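Local coordinates for protein alpha-galacturonidase (Bacillus subtilis, PDB 3FEF) that hydrolyses alpha-1,4-linked galacturonides such as di-galacturonate, releasing galacturonic acid with the help of NAD(+) and manganese, as a homotetrameric family 4 glycosidase, at residues D29-Y39 with R60-L69; I83-D94 with I117-F126. All coordinates share one frame; numbering follows the deposited sequence.

Interaction 1 (D29-Y39 with R60-L69); sequences DERMSGTVALY and RWRYEAVSTL
V36 lies alongside Y63, both side chains pointing the same way, with V36 CB 3.5 Å from Y63 CD2. Its CG2, anti to the carbonyl carbon, reaches Y63 CE2 and also touches W61 CE3 at 3.8 Å. The indole of W61 lies beneath the backbone of S33 and G34: S33 CA sits over the five-membered ring, 4.0 Å from its centroid, and G34 CA off-centre over the six-membered ring, both CH-pi contacts. With the indole of W61 cut back to an alanine, S33 CA and G34 CA would probably lose their CH-pi face, and a gap would open between V36 CG2 and L26 of helix 18-28. At the far end L69 N lies over one face of the Y39 ring, while S67 O meets its edge. Between the parallel strands a ladder of five backbone bonds begins with R62 N to G34 O and ends with V66 N to L38 O, the last nearly straight (2.9 Å, 174°). At the outer end the R60 guanidinium lies under E30 CA and reaches M32 O by a weak bond from NH1. Strands 34-39 and 61-66, joined through helix 43-53, form a right-handed beta-alpha-beta unit at the edge of the Rossmann-type sheet, the region assigned by similarity to NAD(+) binding.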
loop_
_atom_site.group_PDB
_atom_site.type_symbol
_atom_site.label_atom_id
_atom_site.label_comp_id
_atom_site.label_asym_id
_atom_site.label_seq_id
_atom_site.Cartn_x
_atom_site.Cartn_y
_atom_site.Cartn_z
ATOM N N ASP A 29 23.086 3.487 37.507
ATOM C CA ASP A 29 21.775 2.840 37.508
ATOM C C ASP A 29 21.770 1.676 38.489
ATOM O O ASP A 29 22.597 0.779 38.396
ATOM C CB ASP A 29 21.371 2.375 36.107
ATOM C CG ASP A 29 19.863 2.375 35.914
ATOM O OD1 ASP A 29 19.173 1.539 36.533
ATOM O OD2 ASP A 29 19.361 3.230 35.158
ATOM N N GLU A 30 20.849 1.695 39.444
ATOM C CA GLU A 30 20.814 0.650 40.461
ATOM C C GLU A 30 19.821 -0.457 40.092
ATOM O O GLU A 30 19.713 -1.473 40.775
ATOM C CB GLU A 30 20.506 1.258 41.835
ATOM C CG GLU A 30 21.329 2.523 42.126
ATOM C CD GLU A 30 21.588 2.755 43.611
ATOM O OE1 GLU A 30 21.224 1.891 44.438
ATOM O OE2 GLU A 30 22.171 3.807 43.953
ATOM N N ARG A 31 19.124 -0.262 38.982
ATOM C CA ARG A 31 18.152 -1.230 38.490
ATOM C C ARG A 31 18.786 -2.505 37.930
ATOM O O ARG A 31 18.137 -3.539 37.868
ATOM C CB ARG A 31 17.268 -0.580 37.422
ATOM C CG ARG A 31 16.262 0.471 37.941
ATOM C CD ARG A 31 15.408 1.028 36.771
ATOM N NE ARG A 31 16.190 1.854 35.851
ATOM C CZ ARG A 31 15.697 2.516 34.808
ATOM N NH1 ARG A 31 14.401 2.458 34.521
ATOM N NH2 ARG A 31 16.508 3.242 34.047
HETATM N N MSE A 32 20.055 -2.450 37.533
HETATM C CA MSE A 32 20.639 -3.553 36.772
HETATM C C MSE A 32 22.072 -3.885 37.145
HETATM O O MSE A 32 22.788 -3.067 37.707
HETATM C CB MSE A 32 20.643 -3.218 35.277
HETATM C CG MSE A 32 19.289 -3.014 34.632
HETATM SE SE MSE A 32 19.527 -2.381 32.782
HETATM C CE MSE A 32 20.317 -0.633 33.096
ATOM N N SER A 33 22.502 -5.082 36.773
ATOM C CA SER A 33 23.908 -5.422 36.860
ATOM C C SER A 33 24.211 -6.616 35.979
ATOM O O SER A 33 23.309 -7.386 35.640
ATOM C CB SER A 33 24.300 -5.712 38.315
ATOM O OG SER A 33 23.980 -7.047 38.646
ATOM N N GLY A 34 25.480 -6.781 35.620
ATOM C CA GLY A 34 25.919 -7.896 34.785
ATOM C C GLY A 34 27.283 -7.603 34.188
ATOM O O GLY A 34 28.145 -7.017 34.846
ATOM N N THR A 35 27.481 -7.982 32.929
ATOM C CA THR A 35 28.795 -7.856 32.299
ATOM C C THR A 35 28.758 -7.162 30.932
ATOM O O THR A 35 27.789 -7.275 30.177
ATOM C CB THR A 35 29.415 -9.237 32.067
ATOM O OG1 THR A 35 28.650 -9.905 31.067
ATOM C CG2 THR A 35 29.373 -10.080 33.339
ATOM N N VAL A 36 29.850 -6.479 30.615
ATOM C CA VAL A 36 30.022 -5.848 29.328
ATOM C C VAL A 36 31.218 -6.461 28.608
ATOM O O VAL A 36 32.357 -6.286 29.036
ATOM C CB VAL A 36 30.250 -4.347 29.495
ATOM C CG1 VAL A 36 30.384 -3.674 28.139
ATOM C CG2 VAL A 36 29.095 -3.729 30.297
ATOM N N ALA A 37 30.957 -7.188 27.525
ATOM C CA ALA A 37 32.031 -7.678 26.671
ATOM C C ALA A 37 32.424 -6.575 25.680
ATOM O O ALA A 37 31.604 -6.166 24.837
ATOM C CB ALA A 37 31.586 -8.916 25.929
ATOM N N LEU A 38 33.663 -6.090 25.791
ATOM C CA LEU A 38 34.174 -5.048 24.906
ATOM C C LEU A 38 34.924 -5.640 23.709
ATOM O O LEU A 38 35.946 -6.307 23.871
ATOM C CB LEU A 38 35.102 -4.112 25.676
ATOM C CG LEU A 38 34.551 -3.338 26.881
ATOM C CD1 LEU A 38 35.681 -2.704 27.671
ATOM C CD2 LEU A 38 33.568 -2.264 26.448
ATOM N N TYR A 39 34.428 -5.407 22.503
ATOM C CA TYR A 39 35.152 -5.865 21.323
ATOM C C TYR A 39 35.540 -4.705 20.420
ATOM O O TYR A 39 34.735 -3.804 20.161
ATOM C CB TYR A 39 34.342 -6.891 20.529
ATOM C CG TYR A 39 35.009 -7.245 19.228
ATOM C CD1 TYR A 39 36.008 -8.214 19.181
ATOM C CD2 TYR A 39 34.668 -6.585 18.048
ATOM C CE1 TYR A 39 36.639 -8.524 17.996
ATOM C CE2 TYR A 39 35.297 -6.890 16.846
ATOM C CZ TYR A 39 36.280 -7.867 16.832
ATOM O OH TYR A 39 36.911 -8.188 15.646
ATOM N N ARG A 60 29.059 -2.878 40.082
ATOM C CA ARG A 60 27.793 -3.206 39.461
ATOM C C ARG A 60 28.022 -3.943 38.131
ATOM O O ARG A 60 27.381 -4.960 37.840
ATOM C CB ARG A 60 27.027 -1.899 39.230
ATOM C CG ARG A 60 25.670 -2.026 38.546
ATOM C CD ARG A 60 25.002 -0.648 38.415
ATOM N NE ARG A 60 24.653 -0.063 39.710
ATOM C CZ ARG A 60 24.168 -0.753 40.741
ATOM N NH1 ARG A 60 23.953 -2.055 40.634
ATOM N NH2 ARG A 60 23.878 -0.138 41.877
ATOM N N TRP A 61 28.945 -3.428 37.327
ATOM C CA TRP A 61 29.232 -4.028 36.041
ATOM C C TRP A 61 30.685 -4.481 35.880
ATOM O O TRP A 61 31.603 -3.731 36.138
ATOM C CB TRP A 61 28.820 -3.076 34.915
ATOM C CG TRP A 61 27.324 -2.886 34.851
ATOM C CD1 TRP A 61 26.570 -2.015 35.588
ATOM C CD2 TRP A 61 26.410 -3.601 34.015
ATOM N NE1 TRP A 61 25.240 -2.145 35.258
ATOM C CE2 TRP A 61 25.118 -3.107 34.290
ATOM C CE3 TRP A 61 26.560 -4.604 33.048
ATOM C CZ2 TRP A 61 23.986 -3.582 33.636
ATOM C CZ3 TRP A 61 25.444 -5.069 32.401
ATOM C CH2 TRP A 61 24.170 -4.563 32.697
ATOM N N ARG A 62 30.874 -5.719 35.443
ATOM C CA ARG A 62 32.198 -6.235 35.165
ATOM C C ARG A 62 32.499 -6.132 33.670
ATOM O O ARG A 62 31.735 -6.619 32.828
ATOM C CB ARG A 62 32.329 -7.679 35.653
ATOM C CG ARG A 62 33.533 -8.444 35.077
ATOM C CD ARG A 62 34.223 -9.251 36.168
ATOM N NE ARG A 62 34.284 -10.690 35.893
ATOM C CZ ARG A 62 34.813 -11.590 36.731
ATOM N NH1 ARG A 62 35.325 -11.199 37.899
ATOM N NH2 ARG A 62 34.834 -12.886 36.410
ATOM N N TYR A 63 33.605 -5.478 33.349
ATOM C CA TYR A 63 34.010 -5.284 31.975
ATOM C C TYR A 63 35.103 -6.265 31.610
ATOM O O TYR A 63 35.960 -6.557 32.422
ATOM C CB TYR A 63 34.527 -3.864 31.795
ATOM C CG TYR A 63 33.443 -2.830 31.921
ATOM C CD1 TYR A 63 33.022 -2.381 33.175
ATOM C CD2 TYR A 63 32.815 -2.318 30.789
ATOM C CE1 TYR A 63 32.027 -1.434 33.289
ATOM C CE2 TYR A 63 31.810 -1.370 30.899
ATOM C CZ TYR A 63 31.425 -0.939 32.145
ATOM O OH TYR A 63 30.435 0.001 32.245
ATOM N N GLU A 64 35.049 -6.779 30.385
ATOM C CA GLU A 64 36.085 -7.649 29.858
ATOM C C GLU A 64 36.352 -7.333 28.374
ATOM O O GLU A 64 35.451 -7.467 27.534
ATOM C CB GLU A 64 35.663 -9.118 30.027
ATOM C CG GLU A 64 36.796 -10.126 29.836
ATOM C CD GLU A 64 36.319 -11.519 29.389
ATOM O OE1 GLU A 64 35.099 -11.817 29.468
ATOM O OE2 GLU A 64 37.180 -12.320 28.943
ATOM N N ALA A 65 37.579 -6.930 28.040
ATOM C CA ALA A 65 38.001 -6.849 26.630
ATOM C C ALA A 65 38.145 -8.243 26.019
ATOM O O ALA A 65 38.869 -9.074 26.545
ATOM C CB ALA A 65 39.306 -6.103 26.511
ATOM N N VAL A 66 37.454 -8.499 24.913
ATOM C CA VAL A 66 37.505 -9.808 24.255
ATOM C C VAL A 66 38.017 -9.666 22.823
ATOM O O VAL A 66 37.930 -8.590 22.225
ATOM C CB VAL A 66 36.121 -10.506 24.235
ATOM C CG1 VAL A 66 35.619 -10.761 25.656
ATOM C CG2 VAL A 66 35.127 -9.673 23.441
ATOM N N SER A 67 38.528 -10.761 22.268
ATOM C CA SER A 67 39.326 -10.702 21.048
ATOM C C SER A 67 38.541 -10.928 19.771
ATOM O O SER A 67 39.040 -10.633 18.694
ATOM C CB SER A 67 40.454 -11.729 21.110
ATOM O OG SER A 67 39.915 -13.007 21.415
ATOM N N THR A 68 37.326 -11.459 19.877
ATOM C CA THR A 68 36.527 -11.707 18.682
ATOM C C THR A 68 35.044 -11.373 18.874
ATOM O O THR A 68 34.556 -11.352 20.007
ATOM C CB THR A 68 36.640 -13.171 18.245
ATOM O OG1 THR A 68 36.085 -13.993 19.265
ATOM C CG2 THR A 68 38.105 -13.563 18.002
ATOM N N LEU A 69 34.352 -11.128 17.758
ATOM C CA LEU A 69 32.929 -10.842 17.730
ATOM C C LEU A 69 32.130 -11.959 18.385
ATOM O O LEU A 69 31.242 -11.712 19.218
ATOM C CB LEU A 69 32.448 -10.721 16.283
ATOM C CG LEU A 69 32.302 -9.388 15.548
ATOM C CD1 LEU A 69 31.839 -9.646 14.115
ATOM C CD2 LEU A 69 31.314 -8.463 16.274
#

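Interaction 2 (I83-D94 with I117-F126)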
loop_
_atom_site.group_PDB
_atom_site.type_symbol
_atom_site.label_atom_id
_atom_site.label_comp_id
_atom_site.label_asym_id
_atom_site.label_seq_id
_atom_site.Cartn_x
_atom_site.Cartn_y
_atom_site.Cartn_z
ATOM N N ILE A 83 31.190 2.219 16.113
ATOM C CA ILE A 83 32.495 2.117 15.470
ATOM C C ILE A 83 32.700 3.239 14.477
ATOM O O ILE A 83 31.761 3.954 14.110
ATOM C CB ILE A 83 32.646 0.817 14.681
ATOM C CG1 ILE A 83 31.573 0.738 13.598
ATOM C CG2 ILE A 83 32.612 -0.409 15.609
ATOM C CD1 ILE A 83 31.684 -0.487 12.765
ATOM N N LEU A 84 33.944 3.380 14.042
ATOM C CA LEU A 84 34.294 4.299 12.974
ATOM C C LEU A 84 34.541 3.452 11.734
ATOM O O LEU A 84 35.399 2.568 11.747
ATOM C CB LEU A 84 35.557 5.080 13.336
ATOM C CG LEU A 84 36.121 5.938 12.200
ATOM C CD1 LEU A 84 35.208 7.138 11.897
ATOM C CD2 LEU A 84 37.547 6.390 12.522
ATOM N N PRO A 85 33.749 3.682 10.675
ATOM C CA PRO A 85 33.920 3.011 9.383
ATOM C C PRO A 85 35.110 3.581 8.621
ATOM O O PRO A 85 34.965 4.556 7.887
ATOM C CB PRO A 85 32.630 3.342 8.629
ATOM C CG PRO A 85 31.691 3.952 9.656
ATOM C CD PRO A 85 32.549 4.532 10.719
ATOM N N GLY A 86 36.278 2.982 8.799
ATOM C CA GLY A 86 37.504 3.489 8.180
ATOM C C GLY A 86 38.308 4.323 9.152
ATOM O O GLY A 86 37.887 4.531 10.288
ATOM N N SER A 87 39.464 4.802 8.712
ATOM C CA SER A 87 40.349 5.578 9.566
ATOM C C SER A 87 40.048 7.058 9.412
ATOM O O SER A 87 39.297 7.460 8.520
ATOM C CB SER A 87 41.796 5.339 9.146
ATOM O OG SER A 87 41.942 5.616 7.754
ATOM N N LEU A 88 40.668 7.874 10.252
ATOM C CA LEU A 88 40.543 9.319 10.111
ATOM C C LEU A 88 41.218 9.797 8.823
ATOM O O LEU A 88 40.861 10.841 8.276
ATOM C CB LEU A 88 41.094 10.045 11.340
ATOM C CG LEU A 88 40.272 9.898 12.628
ATOM C CD1 LEU A 88 40.953 10.602 13.771
ATOM C CD2 LEU A 88 38.829 10.410 12.464
ATOM N N ASP A 89 42.177 9.025 8.321
ATOM C CA ASP A 89 42.748 9.321 7.000
ATOM C C ASP A 89 41.702 9.150 5.887
ATOM O O ASP A 89 41.614 9.974 4.986
ATOM C CB ASP A 89 43.996 8.472 6.718
ATOM C CG ASP A 89 45.104 8.699 7.742
ATOM O OD1 ASP A 89 45.297 9.855 8.192
ATOM O OD2 ASP A 89 45.781 7.720 8.111
ATOM N N ASP A 90 40.897 8.097 5.958
ATOM C CA ASP A 90 39.808 7.930 4.997
ATOM C C ASP A 90 38.862 9.128 5.066
ATOM O O ASP A 90 38.394 9.631 4.044
ATOM C CB ASP A 90 39.039 6.644 5.271
ATOM C CG ASP A 90 39.869 5.411 5.016
ATOM O OD1 ASP A 90 40.827 5.498 4.217
ATOM O OD2 ASP A 90 39.571 4.350 5.611
HETATM N N MSE A 91 38.620 9.602 6.280
HETATM C CA MSE A 91 37.670 10.681 6.495
HETATM C C MSE A 91 38.143 12.012 5.916
HETATM O O MSE A 91 37.336 12.796 5.397
HETATM C CB MSE A 91 37.350 10.814 7.984
HETATM C CG MSE A 91 36.028 11.477 8.236
HETATM SE SE MSE A 91 35.404 11.288 10.078
HETATM C CE MSE A 91 33.886 12.532 9.945
ATOM N N GLU A 92 39.446 12.262 6.002
ATOM C CA GLU A 92 40.043 13.445 5.413
ATOM C C GLU A 92 39.670 13.534 3.927
ATOM O O GLU A 92 39.392 14.615 3.396
ATOM C CB GLU A 92 41.562 13.400 5.597
ATOM C CG GLU A 92 42.288 14.710 5.296
ATOM C CD GLU A 92 43.761 14.665 5.713
ATOM O OE1 GLU A 92 44.038 14.317 6.886
ATOM O OE2 GLU A 92 44.641 14.972 4.874
ATOM N N VAL A 93 39.663 12.386 3.262
ATOM C CA VAL A 93 39.158 12.283 1.897
ATOM C C VAL A 93 37.631 12.510 1.845
ATOM O O VAL A 93 37.174 13.405 1.155
ATOM C CB VAL A 93 39.529 10.933 1.268
ATOM C CG1 VAL A 93 38.969 10.831 -0.161
ATOM C CG2 VAL A 93 41.049 10.754 1.274
ATOM N N ASP A 94 36.851 11.730 2.589
ATOM C CA ASP A 94 35.396 11.964 2.641
ATOM C C ASP A 94 35.100 13.466 2.742
ATOM O O ASP A 94 34.360 14.030 1.948
ATOM C CB ASP A 94 34.756 11.295 3.869
ATOM C CG ASP A 94 34.923 9.790 3.891
ATOM O OD1 ASP A 94 35.280 9.212 2.850
ATOM O OD2 ASP A 94 34.682 9.179 4.956
ATOM N N ILE A 117 30.213 8.132 0.316
ATOM C CA ILE A 117 31.421 7.326 0.296
ATOM C C ILE A 117 31.545 6.586 1.621
ATOM O O ILE A 117 31.809 5.381 1.649
ATOM C CB ILE A 117 32.690 8.197 0.031
ATOM C CG1 ILE A 117 32.589 8.847 -1.346
ATOM C CG2 ILE A 117 33.968 7.355 0.110
ATOM C CD1 ILE A 117 32.536 7.840 -2.493
ATOM N N ARG A 118 31.314 7.297 2.722
ATOM C CA ARG A 118 31.399 6.669 4.040
ATOM C C ARG A 118 30.397 5.518 4.196
ATOM O O ARG A 118 30.739 4.435 4.683
ATOM C CB ARG A 118 31.212 7.714 5.143
ATOM C CG ARG A 118 31.432 7.199 6.559
ATOM C CD ARG A 118 31.120 8.339 7.525
ATOM N NE ARG A 118 30.968 7.910 8.907
ATOM C CZ ARG A 118 31.711 8.376 9.904
ATOM N NH1 ARG A 118 32.644 9.282 9.647
ATOM N NH2 ARG A 118 31.515 7.941 11.147
ATOM N N GLY A 119 29.162 5.752 3.770
ATOM C CA GLY A 119 28.152 4.708 3.856
ATOM C C GLY A 119 28.639 3.504 3.079
ATOM O O GLY A 119 28.581 2.360 3.539
ATOM N N LEU A 120 29.130 3.766 1.881
ATOM C CA LEU A 120 29.616 2.706 1.025
ATOM C C LEU A 120 30.625 1.831 1.785
ATOM O O LEU A 120 30.539 0.618 1.792
ATOM C CB LEU A 120 30.289 3.366 -0.154
ATOM C CG LEU A 120 30.043 2.851 -1.545
ATOM C CD1 LEU A 120 28.615 2.323 -1.696
ATOM C CD2 LEU A 120 30.323 4.024 -2.489
ATOM N N ARG A 121 31.589 2.469 2.422
ATOM C CA ARG A 121 32.596 1.793 3.242
ATOM C C ARG A 121 31.968 1.016 4.412
ATOM O O ARG A 121 32.434 -0.051 4.801
ATOM C CB ARG A 121 33.546 2.869 3.774
ATOM C CG ARG A 121 34.921 2.423 4.202
ATOM C CD ARG A 121 35.945 3.593 4.110
ATOM N NE ARG A 121 35.673 4.681 5.053
ATOM C CZ ARG A 121 35.485 5.950 4.697
ATOM N NH1 ARG A 121 35.566 6.299 3.427
ATOM N NH2 ARG A 121 35.241 6.879 5.610
ATOM N N ALA A 122 30.908 1.553 4.993
ATOM C CA ALA A 122 30.323 0.927 6.189
ATOM C C ALA A 122 29.491 -0.310 5.861
ATOM O O ALA A 122 29.319 -1.186 6.700
ATOM C CB ALA A 122 29.464 1.950 6.964
ATOM N N VAL A 123 28.966 -0.378 4.637
ATOM C CA VAL A 123 28.067 -1.457 4.281
ATOM C C VAL A 123 28.632 -2.845 4.601
ATOM O O VAL A 123 27.972 -3.646 5.264
ATOM C CB VAL A 123 27.583 -1.351 2.809
ATOM C CG1 VAL A 123 26.790 -2.610 2.398
ATOM C CG2 VAL A 123 26.711 -0.102 2.640
ATOM N N PRO A 124 29.839 -3.159 4.112
ATOM C CA PRO A 124 30.281 -4.545 4.371
ATOM C C PRO A 124 30.687 -4.781 5.827
ATOM O O PRO A 124 30.672 -5.916 6.292
ATOM C CB PRO A 124 31.457 -4.753 3.394
ATOM C CG PRO A 124 31.895 -3.364 2.987
ATOM C CD PRO A 124 30.701 -2.437 3.156
ATOM N N ILE A 125 31.019 -3.723 6.558
ATOM C CA ILE A 125 31.260 -3.863 7.994
ATOM C C ILE A 125 29.973 -4.262 8.729
ATOM O O ILE A 125 29.988 -5.109 9.619
ATOM C CB ILE A 125 31.847 -2.572 8.596
ATOM C CG1 ILE A 125 33.187 -2.243 7.932
ATOM C CG2 ILE A 125 32.029 -2.717 10.104
ATOM C CD1 ILE A 125 33.874 -1.005 8.510
ATOM N N PHE A 126 28.846 -3.668 8.347
ATOM C CA PHE A 126 27.605 -3.953 9.053
ATOM C C PHE A 126 26.945 -5.247 8.575
ATOM O O PHE A 126 26.251 -5.921 9.345
ATOM C CB PHE A 126 26.653 -2.748 9.011
ATOM C CG PHE A 126 26.973 -1.708 10.046
ATOM C CD1 PHE A 126 26.200 -1.597 11.202
ATOM C CD2 PHE A 126 28.072 -0.869 9.888
ATOM C CE1 PHE A 126 26.511 -0.640 12.181
ATOM C CE2 PHE A 126 28.396 0.101 10.868
ATOM C CZ PHE A 126 27.616 0.209 12.011
HETATM O O HOH W 1 30.291 6.900 13.396
#
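R121 and D94 meet head-on in a two-pronged salt bridge, carboxylate and guanidinium only 11° from coplanar. NH1 of R121 donates to the syn lone pair of D94 OD1 at 3.0 Å, while NH2 of R121 points almost straight at D94 OD2, at a modelled 2.5 Å that is too short to be trusted as a length. Another edge of the same guanidinium holds the carbonyl of P85: R121 NE approaches P85 O from above the carbonyl plane at 2.9 Å, and NH2 adds a longer, more bent bond nearly along the C=O direction. The bend at chi3 (66°) turns the R121 head so that it can serve both partners. D90 CB covers the centre of one guanidinium face and R118 CA lies over the opposite one; the D90 carboxylate adds only a long salt bridge, well out of the guanidinium plane. D90 also forms a capping box with S87 at the start of helix 88-96.

R118 runs extended past P85, its NH2 3.6 Å from P85 CD, and SE of M91, a selenomethionine here, lies at its edge, 3.4 Å from R118 NH1. Its NE bonds to the carbonyl of N147, a substrate-binding residue by similarity, and a water links its NH2 weakly to I83 O. Farther out, P85 CB packs on A122 CB (3.8 Å), and I83 CD1 fits tightly against I125 CG2 (3.5 Å) and touches F126 CE2.

Four N-H bonds thus fix the rotation of the R121 head, and the two aspartates are likely to stabilise its positive charge. The chemistry implies that R121 ties the turn at P85 and helix 88-96 to helix 112-136, while R118 extends the contact toward the probable substrate site.

Interactions 1 and 2 follow one another along the chain within the same family 4 glycosyl hydrolase range, their centres 27 Å apart and their nearest atoms about 6 Å apart without touching. They share no helix or strand. Interaction 1 joins two neighbouring strands at one margin of the parallel sheet, far from the chain centre, and rests on regular backbone bonds, with W61 and Y63 packed on one face and Y39 on the other. Interaction 2 lies nearer the centre, about 15 Å from it, has no exposed residue among those touching, and joins a loop and helix to another helix through arginine side chains that grip a carboxylate and a backbone carbonyl, with apolar packing beside them.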